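Local coordinates for hypothetical protein UNP Q5LQD5_SILPO (Silicibacter pomeroyi, PDB 2IMH) that is of unknown function and belongs to the DUF1028 family, its chain folding into two antiparallel sheets with helices packed around them, at residues A[21-25]-A[26-30]; A[139-142]-A[143-146]. All coordinates share one frame; numbering follows the deposited sequence. Where two conformers were deposited one is given.

Contact 1 comes first along the chain, where strand 16-23 ends and the backbone turns into the short helix 28-32; contact 2 follows more than a hundred residues later, in the loop after helix 126-137 and the first turn of helix 142-155. Their centres are about 20 Å apart and their nearest atoms about 7 Å apart, so they do not touch. What they share is the six-stranded antiparallel sheet. Strand 16-23, which carries residues 21-23, sits in it between strands 4-11 and 165-172, and the side chains of Phe142 and Leu146 pack on those same two neighbouring strands. Both contacts are thus places where a helix starts beside one sheet, inside the DUF1028 region.

Contact 1 of 2, residues A[21-25]-A[26-30]; sequences AATGS and LCVGG
Val28, the first residue of the helix, turns its CG2 methyl back onto the end of the strand, where it meets Ala21 CB at 3.5 Å and Thr23 CG2 at 3.6 Å. The second methyl, CG1, lies 3.8 Å from Ala21 O. CG2 reaches both strand residues because it stands anti to the backbone N, while the side chains of Thr23 and Val28 run past each other in opposite directions.

Polar contacts gather at the other branch of Thr23. Its OG1 accepts the backbone N-H of Ser25 at 3.0 Å, with an angle of 152° at the hydrogen, which makes an ST turn just where the strand gives out. A water sits 2.8 Å from Thr23 OG1 and donates to Leu26 O at 2.7 Å, bridging the two limbs of the bend. Ser165, at the start of strand 165-172, bonds through OG to Ser25 O and Val28 N.

A valine in place of Thr23 would probably leave Ser25 N and the bridging water without their mate and free the turn to shift. One threonine thus serves both chemistries, its methyl facing the apolar contact with Val28 and its hydroxyl helping to hold the bend.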
# COMPACT_ATOMS: atom_id res chain seq x y z
N ALA A 21 4.69 -0.49 -1.45
CA ALA A 21 5.59 -1.50 -0.90
C ALA A 21 6.69 -1.82 -1.88
O ALA A 21 6.56 -1.58 -3.09
CB ALA A 21 4.81 -2.78 -0.59
N ALA A 22 7.77 -2.39 -1.37
CA ALA A 22 8.85 -2.87 -2.22
C ALA A 22 9.51 -4.03 -1.51
O ALA A 22 9.53 -4.07 -0.27
CB ALA A 22 9.85 -1.75 -2.52
N THR A 23 9.99 -5.01 -2.28
CA THR A 23 10.75 -6.13 -1.72
C THR A 23 11.93 -6.50 -2.58
O THR A 23 12.03 -6.09 -3.75
CB THR A 23 9.93 -7.44 -1.62
OG1 THR A 23 9.63 -7.92 -2.93
CG2 THR A 23 8.65 -7.28 -0.77
N GLY A 24 12.82 -7.31 -2.01
CA GLY A 24 13.87 -7.91 -2.81
C GLY A 24 13.44 -9.20 -3.51
O GLY A 24 14.29 -10.04 -3.83
N SER A 25 12.13 -9.34 -3.76
CA SER A 25 11.57 -10.48 -4.46
C SER A 25 10.51 -10.04 -5.48
O SER A 25 10.39 -8.84 -5.76
CB SER A 25 10.98 -11.48 -3.45
OG SER A 25 10.72 -12.75 -4.05
N LEU A 26 9.75 -10.98 -6.02
CA LEU A 26 8.79 -10.69 -7.11
C LEU A 26 7.42 -10.30 -6.59
O LEU A 26 7.02 -10.70 -5.50
CB LEU A 26 8.62 -11.93 -7.99
CG LEU A 26 9.90 -12.59 -8.51
CD1 LEU A 26 9.52 -13.76 -9.40
CD2 LEU A 26 10.83 -11.59 -9.25
N CYS A 27 6.68 -9.54 -7.41
CA CYS A 27 5.24 -9.45 -7.25
C CYS A 27 4.79 -8.91 -5.89
O CYS A 27 3.73 -9.31 -5.39
CB CYS A 27 4.59 -10.82 -7.49
SG CYS A 27 4.90 -11.53 -9.14
N VAL A 28 5.56 -8.00 -5.29
CA VAL A 28 5.12 -7.41 -4.01
C VAL A 28 3.67 -6.91 -4.02
O VAL A 28 2.93 -7.10 -3.05
CB VAL A 28 6.06 -6.28 -3.51
CG1 VAL A 28 6.10 -5.10 -4.50
CG2 VAL A 28 5.65 -5.83 -2.10
N GLY A 29 3.24 -6.26 -5.10
CA GLY A 29 1.85 -5.75 -5.14
C GLY A 29 0.82 -6.87 -4.97
O GLY A 29 -0.19 -6.70 -4.29
N GLY A 30 1.09 -8.01 -5.59
CA GLY A 30 0.21 -9.17 -5.54
C GLY A 30 0.18 -9.81 -4.16
O GLY A 30 -0.88 -10.24 -3.69
O HOH W 1 7.50 -9.66 -3.01

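Contact 2 of 2, residues A[139-142]-A[143-146]; sequences DLTF and ERRL
Phe142 and Leu146, one helical turn apart, form the buried, tightly packed side of this helix start. Leu146 CD1 lies over one face of the Phe142 ring, offset toward the rim, 4.2 Å from Phe142 CE2. The ring reaches Ala9 of strand 4-11, Val170 of strand 165-172 and Phe135 of helix 126-137 because chi1 of -178° swings CG away from the backbone N of Phe142.

Thr141 is the N-cap of helix 142-155. Backbone bonds of the opening turn include Arg145 N to Thr141 O at 3.0 Å and Leu146 N to Phe142 O at 3.1 Å.

Away from the Phe142-Leu146 pair the side chains are held more lightly. That of Arg145 was modelled in two positions, and what follows belongs to one of them. There its guanidinium comes to the edge of the Phe142 ring, Arg145 NH1 3.7 Å from Phe142 CD1, the two planes turned 65° apart; a weak hydrogen bond from Arg145 NH2 to Leu140 O and a weak, long ion pair with Asp11 are doubtful on that account. On the exposed side Leu140 lays CD1 over one face of the Arg144 guanidinium, 3.6 Å from Arg144 CZ, an apolar methyl against the flat cation. Nearer the backbone, Thr141 OG1 lies against the arginine's aliphatic stem, 3.4 Å from Arg144 CG, and Tyr197 of helix 189-200 touches both residues. A single water accepts from Arg144 NH1 and from Thr141 N, tying the tip of this long side chain to the N-cap residue.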
# COMPACT_ATOMS: atom_id res chain seq x y z
N ASP A 139 5.16 17.55 1.31
CA ASP A 139 3.97 18.35 1.03
C ASP A 139 3.45 18.09 -0.40
O ASP A 139 2.63 18.85 -0.93
CB ASP A 139 4.22 19.84 1.29
CG ASP A 139 5.26 20.45 0.35
OD1 ASP A 139 5.75 19.75 -0.56
OD2 ASP A 139 5.58 21.65 0.53
N LEU A 140 3.91 17.00 -1.00
CA LEU A 140 3.49 16.65 -2.35
C LEU A 140 2.11 15.98 -2.34
O LEU A 140 1.53 15.80 -1.26
CB LEU A 140 4.54 15.74 -3.01
CG LEU A 140 5.98 16.28 -3.07
CD1 LEU A 140 6.89 15.27 -3.78
CD2 LEU A 140 6.05 17.65 -3.75
N THR A 141 1.59 15.66 -3.52
CA THR A 141 0.31 14.94 -3.64
C THR A 141 0.46 13.58 -2.96
O THR A 141 1.57 13.05 -2.88
CB THR A 141 -0.09 14.74 -5.13
OG1 THR A 141 0.87 13.90 -5.79
CG2 THR A 141 -0.17 16.06 -5.88
N PHE A 142 -0.65 13.05 -2.44
CA PHE A 142 -0.67 11.79 -1.67
C PHE A 142 0.18 10.70 -2.31
O PHE A 142 1.03 10.09 -1.65
CB PHE A 142 -2.12 11.34 -1.53
CG PHE A 142 -2.32 10.08 -0.73
CD1 PHE A 142 -1.85 9.97 0.57
CD2 PHE A 142 -3.07 9.04 -1.25
CE1 PHE A 142 -2.09 8.82 1.32
CE2 PHE A 142 -3.31 7.88 -0.50
CZ PHE A 142 -2.81 7.76 0.77
N GLU A 143 -0.03 10.46 -3.60
CA GLU A 143 0.69 9.39 -4.31
C GLU A 143 2.21 9.60 -4.31
O GLU A 143 2.97 8.65 -4.18
CB GLU A 143 0.19 9.30 -5.75
CG GLU A 143 -1.27 8.89 -5.86
CD GLU A 143 -2.27 10.03 -5.68
OE1 GLU A 143 -1.88 11.20 -5.44
OE2 GLU A 143 -3.48 9.75 -5.80
N ARG A 144 2.63 10.85 -4.47
CA ARG A 144 4.05 11.18 -4.48
C ARG A 144 4.66 11.07 -3.09
O ARG A 144 5.86 10.84 -2.96
CB ARG A 144 4.31 12.57 -5.08
CG ARG A 144 3.99 12.67 -6.57
CD ARG A 144 4.17 14.12 -7.08
NE ARG A 144 5.60 14.47 -7.15
CZ ARG A 144 6.09 15.71 -7.29
NH1 ARG A 144 5.28 16.76 -7.40
NH2 ARG A 144 7.41 15.89 -7.34
N ARG A 145 3.83 11.24 -2.06
CA ARG A 145 4.27 11.05 -0.67
C ARG A 145 4.60 9.58 -0.44
O ARG A 145 5.60 9.25 0.19
CB ARG A 145 3.20 11.52 0.32
CG ARG A 145 3.34 12.99 0.72
CD ARG A 145 2.01 13.71 0.80
NE ARG A 145 1.07 13.18 1.79
CZ ARG A 145 -0.24 13.42 1.77
NH1 ARG A 145 -1.03 12.90 2.70
NH2 ARG A 145 -0.76 14.16 0.81
N LEU A 146 3.74 8.70 -0.97
CA LEU A 146 3.96 7.26 -0.88
C LEU A 146 5.25 6.90 -1.60
O LEU A 146 6.08 6.17 -1.06
CB LEU A 146 2.77 6.48 -1.46
CG LEU A 146 1.45 6.56 -0.68
CD1 LEU A 146 0.32 5.97 -1.52
CD2 LEU A 146 1.55 5.87 0.70
O HOH W 2 2.93 17.00 -6.07